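NAD-dependent aldehyde dehydrogenase (Sinorhizobium meliloti, PDB 3U4J) probably oxidises aldehydes to carboxylic acids with NAD or NADP as electron acceptor, as a tetrameric member of the aldehyde dehydrogenase family. Local coordinates at residues 107-111 against 335-339. Numbering follows the deposited sequence.
Sequences LIESL and DPLNE
Apolar packing between Leu337 and helix 102-113 turns on a single methyl group. Leu337 CD2 meets Leu107 CD1 at 3.6 Å and, more loosely, Leu111 CD2 at 4.0 Å, so that one branch touches two leucines a helical turn apart. The side chains of Leu107 and Leu111 each run at a slant to that of Leu337. With CG anti to the backbone N (chi1 180°) and chi2 near 60°, Leu107 turns CD1 to the loop, whereas the first bond of the Leu111 side chain leads away from the loop and only its CD2 end returns. Polar atoms border this patch without bonding across it: Ser110 OG lies 3.4 Å from Pro336 O and 3.6 Å from Pro336 CB, and the hydroxyl is hydrogen-bonded to Lys115 O instead.

In this aldehyde dehydrogenase the contact joins the helix to the loop that follows strand 333-334, with Leu17, a calcium ligand, close to Leu337 and the bound calcium ion about 8 Å from the side chain of Leu111.

Hydrogen bonds within the loop brace the turn that carries Leu337. Residues 335-338 form a type I beta turn, closed by Asn338 N to Asp335 O at 3.0 Å. Superimposed on it is an Asx turn, in which Leu337 N reaches Asp335 OD1 at 3.0 Å, well above the carboxylate plane. The second carboxylate oxygen, OD2, accepts from Asp11 N, tying the turn to the N-terminal segment of the same chain.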
loop_
_atom_site.group_PDB
_atom_site.type_symbol
_atom_site.label_atom_id
_atom_site.label_comp_id
_atom_site.label_asym_id
_atom_site.label_seq_id
_atom_site.Cartn_x
_atom_site.Cartn_y
_atom_site.Cartn_z
ATOM N N LEU A 107 10.345 -25.909 28.126
ATOM C CA LEU A 107 11.200 -26.345 29.237
ATOM C C LEU A 107 12.628 -25.765 29.153
ATOM O O LEU A 107 13.174 -25.281 30.156
ATOM C CB LEU A 107 11.210 -27.878 29.367
ATOM C CG LEU A 107 12.098 -28.435 30.511
ATOM C CD1 LEU A 107 11.650 -27.927 31.925
ATOM C CD2 LEU A 107 12.145 -29.955 30.468
ATOM N N ILE A 108 13.227 -25.805 27.966
ATOM C CA ILE A 108 14.545 -25.187 27.755
ATOM C C ILE A 108 14.504 -23.703 28.202
ATOM O O ILE A 108 15.321 -23.281 29.019
ATOM C CB ILE A 108 15.016 -25.327 26.288
ATOM C CG1 ILE A 108 15.171 -26.796 25.913
ATOM C CG2 ILE A 108 16.397 -24.599 26.041
ATOM C CD1 ILE A 108 15.589 -26.964 24.430
ATOM N N GLU A 109 13.521 -22.940 27.697
ATOM C CA GLU A 109 13.434 -21.506 27.968
ATOM C C GLU A 109 13.297 -21.292 29.456
ATOM O O GLU A 109 13.917 -20.398 30.010
ATOM C CB GLU A 109 12.199 -20.847 27.314
ATOM C CG GLU A 109 12.295 -20.444 25.862
ATOM C CD GLU A 109 13.261 -19.301 25.541
ATOM O OE1 GLU A 109 12.808 -18.152 25.267
ATOM O OE2 GLU A 109 14.465 -19.587 25.511
ATOM N N SER A 110 12.452 -22.098 30.089
ATOM C CA SER A 110 12.190 -21.972 31.527
ATOM C C SER A 110 13.470 -22.182 32.343
ATOM O O SER A 110 13.825 -21.375 33.232
ATOM C CB SER A 110 11.121 -22.987 31.954
ATOM O OG SER A 110 10.824 -22.850 33.325
ATOM N N LEU A 111 14.157 -23.277 32.038
ATOM C CA LEU A 111 15.379 -23.624 32.753
ATOM C C LEU A 111 16.502 -22.596 32.562
ATOM O O LEU A 111 17.202 -22.262 33.511
ATOM C CB LEU A 111 15.848 -25.010 32.312
ATOM C CG LEU A 111 15.031 -26.208 32.822
ATOM C CD1 LEU A 111 15.522 -27.528 32.142
ATOM C CD2 LEU A 111 15.121 -26.283 34.325
ATOM N N ASP A 335 9.623 -20.789 41.899
ATOM C CA ASP A 335 9.995 -21.935 41.086
ATOM C C ASP A 335 9.471 -21.855 39.637
ATOM O O ASP A 335 8.277 -22.063 39.406
ATOM C CB ASP A 335 9.470 -23.214 41.742
ATOM C CG ASP A 335 10.025 -24.489 41.080
ATOM O OD1 ASP A 335 10.777 -24.392 40.071
ATOM O OD2 ASP A 335 9.699 -25.592 41.572
ATOM N N PRO A 336 10.366 -21.576 38.667
ATOM C CA PRO A 336 9.908 -21.501 37.272
ATOM C C PRO A 336 9.270 -22.785 36.745
ATOM O O PRO A 336 8.511 -22.725 35.784
ATOM C CB PRO A 336 11.168 -21.129 36.487
ATOM C CG PRO A 336 12.094 -20.484 37.521
ATOM C CD PRO A 336 11.795 -21.231 38.801
ATOM N N LEU A 337 9.543 -23.930 37.372
ATOM C CA LEU A 337 9.020 -25.212 36.892
ATOM C C LEU A 337 7.626 -25.497 37.411
ATOM O O LEU A 337 6.986 -26.453 36.963
ATOM C CB LEU A 337 9.951 -26.372 37.281
ATOM C CG LEU A 337 11.330 -26.337 36.620
ATOM C CD1 LEU A 337 12.132 -27.580 37.017
ATOM C CD2 LEU A 337 11.163 -26.262 35.089
ATOM N N ASN A 338 7.157 -24.682 38.363
ATOM C CA ASN A 338 5.791 -24.850 38.880
ATOM C C ASN A 338 4.772 -24.171 37.969
ATOM O O ASN A 338 4.942 -23.012 37.603
ATOM C CB ASN A 338 5.685 -24.289 40.296
ATOM C CG ASN A 338 4.471 -24.810 41.027
ATOM O OD1 ASN A 338 3.337 -24.645 40.563
ATOM N ND2 ASN A 338 4.699 -25.438 42.189
ATOM N N GLU A 339 3.715 -24.890 37.616
ATOM C CA GLU A 339 2.679 -24.383 36.698
ATOM C C GLU A 339 1.907 -23.183 37.262
ATOM O O GLU A 339 1.351 -22.408 36.502
ATOM C CB GLU A 339 1.681 -25.500 36.338
ATOM C CG GLU A 339 2.289 -26.632 35.474
ATOM C CD GLU A 339 2.576 -26.204 34.039
ATOM O OE1 GLU A 339 1.981 -25.199 33.550
ATOM O OE2 GLU A 339 3.388 -26.882 33.383
#